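Local coordinates for protein CRISPR-associated endonuclease Cas12b (Alicyclobacillus acidoterrestris, PDB 5U31) that uses a guide RNA to recognise PAM-bearing target DNA and cleaves it with a RuvC nuclease domain, protecting the bacterium against viruses and other mobile genetic elements, at residues A[818-822]-A[886-890]; A[522-527]-A[561-567]; A[473-478]-A[506-512]; A[467-471]-A[556-560]. The protein carries 3 engineered substitutions. Residues are numbered along the deposited sequence.

Interaction 1: residues A[818-822]-A[886-890]. With nucleotides of chain B.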
# COMPACT_ATOMS: atom_id res chain seq x y z
N ILE A 818 7.67 1.17 -17.30
CA ILE A 818 8.70 0.23 -17.73
C ILE A 818 8.88 0.30 -19.24
O ILE A 818 10.02 0.31 -19.74
CB ILE A 818 8.34 -1.18 -17.25
CG1 ILE A 818 8.53 -1.25 -15.74
CG2 ILE A 818 9.19 -2.24 -17.95
CD1 ILE A 818 8.45 -2.61 -15.21
N MSE A 819 7.79 0.35 -19.98
CA MSE A 819 7.88 0.49 -21.43
C MSE A 819 8.64 1.75 -21.85
O MSE A 819 9.41 1.71 -22.81
CB MSE A 819 6.49 0.48 -22.03
CG MSE A 819 5.87 -0.90 -22.00
SE MSE A 819 6.98 -2.20 -22.93
CE MSE A 819 6.43 -3.79 -21.94
N GLU A 820 8.43 2.85 -21.13
CA GLU A 820 9.18 4.07 -21.40
C GLU A 820 10.65 3.92 -21.01
O GLU A 820 11.54 4.35 -21.74
CB GLU A 820 8.55 5.25 -20.66
CG GLU A 820 7.78 6.20 -21.56
CD GLU A 820 8.68 7.21 -22.25
OE1 GLU A 820 9.75 7.51 -21.71
OE2 GLU A 820 8.31 7.68 -23.34
N ALA A 821 10.91 3.31 -19.85
CA ALA A 821 12.29 3.09 -19.42
C ALA A 821 13.06 2.26 -20.43
O ALA A 821 14.21 2.57 -20.76
CB ALA A 821 12.32 2.44 -18.04
N LEU A 822 12.43 1.20 -20.95
CA LEU A 822 13.08 0.36 -21.96
C LEU A 822 13.21 1.07 -23.30
O LEU A 822 14.00 0.62 -24.15
CB LEU A 822 12.31 -0.94 -22.13
CG LEU A 822 12.34 -1.84 -20.89
CD1 LEU A 822 11.22 -2.87 -20.93
CD2 LEU A 822 13.68 -2.53 -20.82
N VAL A 886 11.99 -9.25 -15.15
CA VAL A 886 12.28 -9.93 -16.40
C VAL A 886 13.13 -9.07 -17.32
O VAL A 886 13.91 -9.59 -18.12
CB VAL A 886 10.98 -10.34 -17.10
CG1 VAL A 886 11.26 -11.42 -18.12
CG2 VAL A 886 9.96 -10.81 -16.09
N HIS A 887 12.98 -7.76 -17.24
CA HIS A 887 13.63 -6.86 -18.18
C HIS A 887 15.02 -6.43 -17.73
O HIS A 887 15.68 -5.67 -18.46
CB HIS A 887 12.76 -5.62 -18.42
CG HIS A 887 11.36 -5.94 -18.84
ND1 HIS A 887 11.04 -6.31 -20.13
CD2 HIS A 887 10.20 -5.95 -18.14
CE1 HIS A 887 9.74 -6.54 -20.21
NE2 HIS A 887 9.21 -6.32 -19.02
N ASP A 888 15.48 -6.89 -16.57
CA ASP A 888 16.77 -6.49 -16.01
C ASP A 888 16.84 -4.99 -15.74
O ASP A 888 17.91 -4.37 -15.87
CB ASP A 888 17.93 -6.92 -16.92
CG ASP A 888 17.99 -8.41 -17.12
OD1 ASP A 888 17.95 -9.15 -16.12
OD2 ASP A 888 18.09 -8.85 -18.28
N LEU A 889 15.72 -4.38 -15.37
CA LEU A 889 15.65 -2.97 -15.01
C LEU A 889 15.75 -2.81 -13.51
O LEU A 889 14.98 -3.42 -12.76
CB LEU A 889 14.35 -2.34 -15.50
CG LEU A 889 14.09 -2.30 -16.99
CD1 LEU A 889 12.84 -1.50 -17.26
CD2 LEU A 889 15.29 -1.68 -17.68
N LEU A 890 16.68 -1.97 -13.06
CA LEU A 890 16.79 -1.63 -11.65
C LEU A 890 15.83 -0.50 -11.32
O LEU A 890 15.77 0.50 -12.04
CB LEU A 890 18.22 -1.21 -11.31
CG LEU A 890 19.37 -2.07 -11.83
CD1 LEU A 890 20.68 -1.36 -11.57
CD2 LEU A 890 19.35 -3.42 -11.15
P G B 9 11.10 13.15 -29.58
OP1 G B 9 11.54 11.74 -29.64
OP2 G B 9 11.76 14.17 -30.44
O5' G B 9 9.54 13.19 -29.89
C5' G B 9 8.64 12.24 -29.32
C4' G B 9 7.21 12.65 -29.55
O4' G B 9 6.31 11.56 -29.19
C3' G B 9 6.75 13.87 -28.75
O3' G B 9 5.92 14.69 -29.58
C2' G B 9 5.90 13.26 -27.64
O2' G B 9 4.91 14.11 -27.12
C1' G B 9 5.29 12.06 -28.34
N9 G B 9 4.85 11.00 -27.44
C8 G B 9 3.56 10.56 -27.28
N7 G B 9 3.45 9.62 -26.39
C5 G B 9 4.74 9.44 -25.92
C6 G B 9 5.23 8.55 -24.93
O6 G B 9 4.61 7.72 -24.27
N1 G B 9 6.60 8.68 -24.76
C2 G B 9 7.40 9.56 -25.44
N2 G B 9 8.70 9.53 -25.10
N3 G B 9 6.96 10.40 -26.36
C4 G B 9 5.63 10.29 -26.55
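Leu889 is the main bump of this contact. Its side chain plugs the shallow hollow between Ile818, Ala821 and Leu822, an i, i+3, i+4 triangle on one flank of helix 796-822. CD1 of Leu889 drops between CG2 of Ile818 (3.8 Å) and CB of Ala821 (4.0 Å), where the small alanine keeps the hollow open, while CD2 of Leu889 rests on CD2 of Leu822 at 3.6 Å. The imidazole of His887 makes a second ridge beside it. Leu822 CD1 sits over one face of that ring, 3.9 Å from the centroid and 25° off the normal, a CH-pi contact, and Ile818 CG2 closes in on CD2 of His887 at 3.8 Å. No hydrogen bond joins the two segments, so the fit rests on shape and apolar contact. On another flank of the helix, Glu820 reaches the guide RNA: Glu820 OE2 accepts hydrogen bonds from N1 (a very short 2.4 Å) and N2 (2.6 Å) of G9 of chain B, and a salt bridge to Arg617 holds its other oxygen. Protein packing and guide RNA recognition thus share one turn of the RuvC-II region. Ile818 and Leu889 also pack on helix 873-884, Ala821 touches strand 845-850, and the loop runs straight on into strand 890-895 at the edge of the RuvC sheet.

Interaction 2: residues A[522-527]-A[561-567]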
# COMPACT_ATOMS: atom_id res chain seq x y z
N PRO A 522 25.66 -6.41 -15.87
CA PRO A 522 26.94 -5.73 -15.68
C PRO A 522 26.80 -4.32 -15.14
O PRO A 522 27.70 -3.84 -14.44
CB PRO A 522 27.55 -5.73 -17.09
CG PRO A 522 26.37 -5.80 -18.00
CD PRO A 522 25.37 -6.67 -17.30
N TYR A 523 25.68 -3.65 -15.42
CA TYR A 523 25.47 -2.30 -14.92
C TYR A 523 24.96 -2.26 -13.49
O TYR A 523 24.71 -1.17 -12.97
CB TYR A 523 24.49 -1.55 -15.83
CG TYR A 523 23.27 -2.35 -16.24
CD1 TYR A 523 22.18 -2.47 -15.39
CD2 TYR A 523 23.20 -2.96 -17.48
CE1 TYR A 523 21.06 -3.19 -15.76
CE2 TYR A 523 22.09 -3.68 -17.87
CZ TYR A 523 21.02 -3.79 -17.00
OH TYR A 523 19.91 -4.51 -17.39
N ALA A 524 24.80 -3.41 -12.84
CA ALA A 524 24.39 -3.41 -11.44
C ALA A 524 25.52 -3.05 -10.50
O ALA A 524 25.26 -2.64 -9.36
CB ALA A 524 23.79 -4.77 -11.06
N ALA A 525 26.77 -3.20 -10.94
CA ALA A 525 27.93 -2.83 -10.13
C ALA A 525 28.16 -1.33 -10.07
O ALA A 525 29.06 -0.89 -9.34
CB ALA A 525 29.19 -3.52 -10.66
N VAL A 526 27.39 -0.54 -10.81
CA VAL A 526 27.57 0.90 -10.87
C VAL A 526 26.59 1.57 -9.91
O VAL A 526 26.89 2.63 -9.34
CB VAL A 526 27.39 1.41 -12.31
CG1 VAL A 526 27.56 2.92 -12.38
CG2 VAL A 526 28.39 0.74 -13.21
N PHE A 527 25.43 0.96 -9.70
CA PHE A 527 24.39 1.50 -8.84
C PHE A 527 24.23 0.62 -7.62
O PHE A 527 23.88 -0.56 -7.73
CB PHE A 527 23.06 1.61 -9.59
CG PHE A 527 23.14 2.43 -10.84
CD1 PHE A 527 23.50 3.76 -10.79
CD2 PHE A 527 22.85 1.87 -12.07
CE1 PHE A 527 23.58 4.52 -11.93
CE2 PHE A 527 22.93 2.62 -13.22
CZ PHE A 527 23.29 3.95 -13.16
N LEU A 561 20.58 -2.48 -23.58
CA LEU A 561 20.88 -2.40 -22.16
C LEU A 561 22.37 -2.57 -21.86
O LEU A 561 22.80 -2.23 -20.76
CB LEU A 561 20.08 -3.44 -21.39
CG LEU A 561 18.59 -3.14 -21.22
CD1 LEU A 561 17.87 -4.35 -20.65
CD2 LEU A 561 18.40 -1.92 -20.32
N LEU A 562 23.14 -3.11 -22.80
CA LEU A 562 24.57 -3.31 -22.58
C LEU A 562 25.42 -2.23 -23.24
O LEU A 562 26.64 -2.37 -23.30
CB LEU A 562 24.99 -4.69 -23.08
CG LEU A 562 24.49 -5.92 -22.30
CD1 LEU A 562 25.51 -7.04 -22.36
CD2 LEU A 562 24.15 -5.57 -20.85
N SER A 563 24.79 -1.16 -23.72
CA SER A 563 25.50 -0.07 -24.37
C SER A 563 24.90 1.24 -23.90
O SER A 563 23.70 1.48 -24.07
CB SER A 563 25.41 -0.18 -25.89
OG SER A 563 24.07 -0.04 -26.33
N GLY A 564 25.73 2.09 -23.30
CA GLY A 564 25.27 3.32 -22.70
C GLY A 564 24.90 3.14 -21.24
O GLY A 564 24.86 2.03 -20.70
N LEU A 565 24.62 4.26 -20.59
CA LEU A 565 24.27 4.26 -19.17
C LEU A 565 23.28 5.40 -18.95
O LEU A 565 23.68 6.57 -18.89
CB LEU A 565 25.51 4.41 -18.30
CG LEU A 565 25.35 4.12 -16.81
CD1 LEU A 565 24.76 2.74 -16.58
CD2 LEU A 565 26.69 4.26 -16.09
N ARG A 566 22.00 5.05 -18.83
CA ARG A 566 20.93 6.03 -18.70
C ARG A 566 20.06 5.72 -17.49
O ARG A 566 19.84 4.55 -17.15
CB ARG A 566 20.04 6.07 -19.95
CG ARG A 566 20.74 6.52 -21.20
CD ARG A 566 19.90 6.25 -22.44
NE ARG A 566 20.46 6.95 -23.58
CZ ARG A 566 21.44 6.47 -24.34
NH1 ARG A 566 21.90 7.19 -25.36
NH2 ARG A 566 21.95 5.28 -24.08
N VAL A 567 19.55 6.77 -16.86
CA VAL A 567 18.70 6.67 -15.69
C VAL A 567 17.43 7.46 -15.95
O VAL A 567 17.49 8.60 -16.44
CB VAL A 567 19.40 7.18 -14.42
CG1 VAL A 567 18.46 7.13 -13.23
CG2 VAL A 567 20.67 6.39 -14.14
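Here the connection leading into strand 527-530 packs against the run-up to strand 566-572, a strand of the mixed sheet of the RNase H-like RuvC domain; farther along, that strand carries Ala571, an engineered residue at an active-site position. Rotamers shape much of the fit. Tyr523 takes the p well (chi1 45°), which lays its ring beside the 561-562 turn: CE2 of Tyr523 lies 3.3 Å from the carbonyl O of Leu561, and CD2 of Leu562 meets the ring edge, 4.1 Å from Tyr523 CE2. The phenol OH reaches beyond both segments to a hydrogen bond with the carbonyl of Asp888. Leu562, with chi2 between wells at -148°, brings CD2 to within 3.6 Å of Pro522 CG. Although the CA-to-CB bond of Leu565 points sideways, its t, p conformation carries the methyls across, CD2 to 4.0 Å from Val526 CG1 (t) and CD1 to 3.8 Å from Phe527 CE2. Gly564 makes the bend before the strand at phi/psi 90/172, where a side chain would be jammed against the preceding carbonyl and would strike the guanidinium of Arg566, itself paired with Asp552 and Glu616. Phe527 in the m rotamer completes the apolar row: its CZ stops 3.7 Å from CG2 of Val567.

Interaction 3: residues A[473-478]-A[506-512]. With nucleotides of chain C.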
# COMPACT_ATOMS: atom_id res chain seq x y z
N PHE A 473 11.68 -14.31 -24.31
CA PHE A 473 12.40 -14.91 -23.20
C PHE A 473 12.25 -16.42 -23.23
O PHE A 473 11.25 -16.96 -23.72
CB PHE A 473 11.87 -14.40 -21.86
CG PHE A 473 11.88 -12.90 -21.72
CD1 PHE A 473 13.05 -12.23 -21.43
CD2 PHE A 473 10.70 -12.18 -21.83
CE1 PHE A 473 13.06 -10.85 -21.28
CE2 PHE A 473 10.70 -10.81 -21.68
CZ PHE A 473 11.88 -10.14 -21.41
N THR A 474 13.24 -17.12 -22.69
CA THR A 474 13.13 -18.56 -22.51
C THR A 474 12.60 -18.85 -21.11
O THR A 474 12.95 -18.17 -20.14
CB THR A 474 14.47 -19.25 -22.73
OG1 THR A 474 15.39 -18.88 -21.70
CG2 THR A 474 15.04 -18.86 -24.08
N GLY A 475 11.72 -19.85 -21.01
CA GLY A 475 11.07 -20.12 -19.75
C GLY A 475 10.63 -21.57 -19.63
O GLY A 475 10.71 -22.35 -20.59
N GLU A 476 10.16 -21.91 -18.44
CA GLU A 476 9.69 -23.25 -18.14
C GLU A 476 8.38 -23.17 -17.39
O GLU A 476 8.15 -22.24 -16.62
CB GLU A 476 10.70 -24.05 -17.31
CG GLU A 476 11.99 -24.44 -18.02
CD GLU A 476 12.95 -25.13 -17.08
OE1 GLU A 476 12.67 -25.16 -15.86
OE2 GLU A 476 13.99 -25.65 -17.55
N PHE A 477 7.52 -24.16 -17.62
CA PHE A 477 6.34 -24.31 -16.78
C PHE A 477 6.76 -24.72 -15.38
O PHE A 477 7.74 -25.45 -15.20
CB PHE A 477 5.39 -25.35 -17.37
CG PHE A 477 4.62 -24.88 -18.57
CD1 PHE A 477 3.55 -24.01 -18.42
CD2 PHE A 477 4.94 -25.32 -19.84
CE1 PHE A 477 2.84 -23.57 -19.51
CE2 PHE A 477 4.23 -24.89 -20.94
CZ PHE A 477 3.18 -24.01 -20.78
N GLY A 478 6.03 -24.23 -14.39
CA GLY A 478 6.29 -24.58 -13.01
C GLY A 478 5.09 -25.24 -12.38
O GLY A 478 4.23 -25.77 -13.10
N SER A 506 2.15 -21.54 -12.70
CA SER A 506 3.33 -20.72 -12.47
C SER A 506 4.29 -20.88 -13.64
O SER A 506 4.65 -22.00 -14.02
CB SER A 506 4.02 -21.13 -11.16
OG SER A 506 3.16 -20.95 -10.06
N VAL A 507 4.71 -19.75 -14.21
CA VAL A 507 5.67 -19.73 -15.31
C VAL A 507 6.95 -19.08 -14.80
O VAL A 507 6.91 -18.00 -14.21
CB VAL A 507 5.12 -18.97 -16.53
CG1 VAL A 507 6.04 -19.18 -17.72
CG2 VAL A 507 3.70 -19.41 -16.85
N ARG A 508 8.08 -19.75 -15.02
CA ARG A 508 9.38 -19.20 -14.67
C ARG A 508 10.03 -18.66 -15.93
O ARG A 508 10.25 -19.41 -16.89
CB ARG A 508 10.27 -20.26 -14.01
CG ARG A 508 9.54 -21.18 -13.05
CD ARG A 508 10.51 -22.07 -12.29
NE ARG A 508 11.00 -21.42 -11.09
CZ ARG A 508 10.34 -21.40 -9.93
NH1 ARG A 508 10.85 -20.77 -8.88
NH2 ARG A 508 9.16 -22.00 -9.83
N VAL A 509 10.32 -17.37 -15.94
CA VAL A 509 10.81 -16.67 -17.13
C VAL A 509 12.22 -16.18 -16.86
O VAL A 509 12.48 -15.55 -15.83
CB VAL A 509 9.89 -15.50 -17.52
CG1 VAL A 509 10.37 -14.86 -18.79
CG2 VAL A 509 8.46 -15.98 -17.68
N GLN A 510 13.13 -16.46 -17.79
CA GLN A 510 14.55 -16.17 -17.64
C GLN A 510 14.88 -14.87 -18.36
O GLN A 510 14.63 -14.74 -19.57
CB GLN A 510 15.38 -17.33 -18.19
CG GLN A 510 16.86 -17.30 -17.83
CD GLN A 510 17.56 -18.59 -18.18
OE1 GLN A 510 17.14 -19.32 -19.08
NE2 GLN A 510 18.63 -18.90 -17.46
N SER A 511 15.45 -13.91 -17.63
CA SER A 511 15.79 -12.62 -18.21
C SER A 511 17.03 -12.73 -19.09
O SER A 511 17.83 -13.66 -18.96
CB SER A 511 16.03 -11.59 -17.10
OG SER A 511 17.25 -11.84 -16.44
N GLN A 512 17.18 -11.77 -20.00
CA GLN A 512 18.30 -11.80 -20.93
C GLN A 512 19.63 -11.86 -20.20
O GLN A 512 20.56 -12.55 -20.64
CB GLN A 512 18.26 -10.59 -21.86
CG GLN A 512 17.02 -10.51 -22.71
CD GLN A 512 17.07 -9.35 -23.67
OE1 GLN A 512 18.07 -8.64 -23.76
NE2 GLN A 512 15.98 -9.15 -24.41
P DG C 20 7.37 -24.68 -2.74
OP1 DG C 20 7.46 -26.16 -2.74
OP2 DG C 20 8.58 -23.84 -2.62
O5' DG C 20 6.63 -24.22 -4.08
C5' DG C 20 5.39 -24.80 -4.44
C4' DG C 20 4.85 -24.18 -5.71
O4' DG C 20 4.24 -22.90 -5.42
C3' DG C 20 5.88 -23.86 -6.78
O3' DG C 20 6.22 -25.04 -7.51
C2' DG C 20 5.10 -22.87 -7.64
C1' DG C 20 4.31 -22.08 -6.58
N9 DG C 20 4.95 -20.82 -6.23
C8 DG C 20 5.91 -20.61 -5.27
N7 DG C 20 6.31 -19.37 -5.20
C5 DG C 20 5.58 -18.71 -6.19
C6 DG C 20 5.59 -17.35 -6.58
O6 DG C 20 6.27 -16.42 -6.13
N1 DG C 20 4.69 -17.12 -7.62
C2 DG C 20 3.89 -18.07 -8.20
N2 DG C 20 3.09 -17.66 -9.19
N3 DG C 20 3.88 -19.35 -7.85
C4 DG C 20 4.74 -19.60 -6.83
P DG C 21 7.54 -25.10 -8.42
OP1 DG C 21 7.82 -23.75 -8.97
OP2 DG C 21 7.41 -26.25 -9.34
O5' DG C 21 8.70 -25.46 -7.40
C5' DG C 21 8.94 -26.82 -7.05
C4' DG C 21 10.43 -27.05 -6.88
O4' DG C 21 10.73 -27.47 -5.53
C3' DG C 21 11.04 -28.10 -7.81
O3' DG C 21 12.15 -27.54 -8.46
C2' DG C 21 11.44 -29.23 -6.87
C1' DG C 21 11.72 -28.46 -5.59
N9 DG C 21 11.64 -29.25 -4.38
C8 DG C 21 10.50 -29.63 -3.71
N7 DG C 21 10.74 -30.32 -2.63
C5 DG C 21 12.12 -30.40 -2.58
C6 DG C 21 12.97 -31.04 -1.64
O6 DG C 21 12.65 -31.67 -0.62
N1 DG C 21 14.31 -30.89 -1.96
C2 DG C 21 14.78 -30.21 -3.06
N2 DG C 21 16.11 -30.17 -3.21
N3 DG C 21 14.01 -29.60 -3.95
C4 DG C 21 12.69 -29.75 -3.65
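Phe473, Arg508 and Gly478 bury the most surface where strand 473-478 pairs antiparallel with strand 506-510, their axes 4.6 Å apart at closest and 158° between directions. Phe473 closes one end. Its CB presses on CG1 of Val509 at 3.4 Å, and its ring reaches past the pairing to the start of helix 512-515, where Ser511 is the N-cap, CD1 of Phe473 lying 3.5 Å from the carbonyl O of Gln510 and CE1 4.2 Å from CG of Gln512. Arg508 occupies the middle, in a hydrogen-bonded pair with Glu476: Glu476 N gives to Arg508 O at 2.9 Å and Arg508 N to Glu476 O at 3.0 Å. Gly478 marks the DNA end, its N donating to Ser506 O at 2.6 Å; a CB there would be tight against that same carbonyl. Ser506 gives its OG to N3 of DG20 in the target strand (chain C), 2.8 Å away. On the sheet face of Val507 and Val509, Phe477 stacks with Phe407. The Arg508 guanidinium lies beside the DG21 phosphate of chain C, modelled too close for exact geometry. Arg508, with the amide N of the adjoining Gly479, binds the 'phosphate lock' of the target strand; both sit on an antiparallel beta ladder of the WED-II domain.

Interaction 4: residues A[467-471]-A[556-560]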
# COMPACT_ATOMS: atom_id res chain seq x y z
N TYR A 467 5.90 -7.20 -25.19
CA TYR A 467 5.98 -6.06 -26.10
C TYR A 467 7.27 -5.27 -25.94
O TYR A 467 7.68 -4.58 -26.88
CB TYR A 467 4.78 -5.12 -25.89
CG TYR A 467 3.45 -5.70 -26.32
CD1 TYR A 467 3.35 -6.53 -27.43
CD2 TYR A 467 2.29 -5.42 -25.60
CE1 TYR A 467 2.13 -7.06 -27.81
CE2 TYR A 467 1.08 -5.94 -25.98
CZ TYR A 467 1.00 -6.76 -27.09
OH TYR A 467 -0.22 -7.28 -27.46
N GLY A 468 7.92 -5.37 -24.79
CA GLY A 468 9.13 -4.62 -24.54
C GLY A 468 10.37 -5.49 -24.57
O GLY A 468 11.34 -5.23 -23.85
N ALA A 469 10.34 -6.52 -25.41
CA ALA A 469 11.49 -7.41 -25.59
C ALA A 469 11.48 -7.89 -27.03
O ALA A 469 10.55 -8.58 -27.45
CB ALA A 469 11.44 -8.59 -24.63
N GLU A 470 12.52 -7.52 -27.78
CA GLU A 470 12.56 -7.90 -29.19
C GLU A 470 12.67 -9.41 -29.35
O GLU A 470 11.98 -10.00 -30.19
CB GLU A 470 13.71 -7.18 -29.89
CG GLU A 470 13.51 -5.67 -30.00
CD GLU A 470 14.51 -5.02 -30.95
OE1 GLU A 470 14.86 -5.66 -31.96
OE2 GLU A 470 14.94 -3.88 -30.68
N GLN A 471 13.50 -10.05 -28.54
CA GLN A 471 13.64 -11.50 -28.53
C GLN A 471 12.81 -12.07 -27.39
O GLN A 471 12.86 -11.56 -26.26
CB GLN A 471 15.10 -11.92 -28.38
CG GLN A 471 16.03 -11.46 -29.51
CD GLN A 471 16.63 -10.09 -29.25
OE1 GLN A 471 16.41 -9.48 -28.21
NE2 GLN A 471 17.41 -9.61 -30.22
N LEU A 556 18.34 0.09 -29.87
CA LEU A 556 17.09 0.51 -29.24
C LEU A 556 16.41 -0.66 -28.55
O LEU A 556 16.72 -1.83 -28.78
CB LEU A 556 16.15 1.12 -30.28
CG LEU A 556 16.78 2.22 -31.13
CD1 LEU A 556 15.75 2.72 -32.12
CD2 LEU A 556 17.29 3.35 -30.26
N GLY A 557 15.44 -0.32 -27.70
CA GLY A 557 14.68 -1.34 -27.01
C GLY A 557 15.55 -2.19 -26.11
O GLY A 557 16.59 -1.76 -25.61
N SER A 558 15.11 -3.44 -25.92
CA SER A 558 15.81 -4.38 -25.06
C SER A 558 17.20 -4.75 -25.55
O SER A 558 17.96 -5.37 -24.80
CB SER A 558 14.97 -5.65 -24.91
OG SER A 558 14.77 -6.27 -26.17
N GLU A 559 17.56 -4.38 -26.78
CA GLU A 559 18.87 -4.72 -27.31
C GLU A 559 19.97 -3.74 -26.92
O GLU A 559 21.13 -3.97 -27.27
CB GLU A 559 18.81 -4.80 -28.84
CG GLU A 559 17.91 -5.90 -29.35
CD GLU A 559 17.76 -5.87 -30.85
OE1 GLU A 559 17.83 -4.76 -31.43
OE2 GLU A 559 17.59 -6.95 -31.46
N GLY A 560 19.64 -2.66 -26.22
CA GLY A 560 20.61 -1.64 -25.88
C GLY A 560 20.99 -1.53 -24.43
O GLY A 560 21.67 -0.57 -24.05
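This is a polar, partly buried loop-to-loop contact that joins two domains: 467-471, between strands 461-464 and 473-483 of WED-II, meets the turn 556-560 of RuvC-I. Ser558, in a short 3-10 turn, is its centre. Its OG accepts a hydrogen bond from the backbone N of Glu470 at 3.0 Å with a nearly straight 165° angle. Gly468 O lies 3.8 Å from Ser558 CB, and the backbones come close, the CA atoms of Ala469 and Ser558 being 5.3 Å apart. Gly557, just before the 3-10 pair 558-559, has a positive phi; a CB there would crowd Glu470 OE2. Toward solvent, Gln471 NE2 offers Glu559 OE2 a weak hydrogen bond (2.9 Å, 126°). Glu470 comes nearly as close, its OE1 3.1 Å from Glu559 OE2, with no hydrogen bond between them. If both carboxylates are charged they repel, and the weak bond from Gln471 can offset this only in part; the directional strength of the contact therefore lies in the serine-to-backbone bond.

Overall arrangement
The contacts gather where WED-II meets the RuvC domain, with interaction 1 as hub: its centre lies about 9 Å from that of interaction 4, 12 Å from interaction 2 and 17 Å from interaction 3, and it touches all three. Asp888 links two of them, its carbonyl bonding Tyr523 OH and its side chain Ser511 OG. Along the chain, interaction 3 nests inside the loop closed by interaction 4, which crosses interaction 2; interaction 1 follows far downstream. Interaction 3 belongs to the WED sheet, whereas strands 566-572 and 890-895 tie interactions 2 and 1 to the RuvC sheet. Through interaction 1, the guide RNA contact, the phosphate-lock strands and the nuclease sheet are joined by a chain of direct contacts.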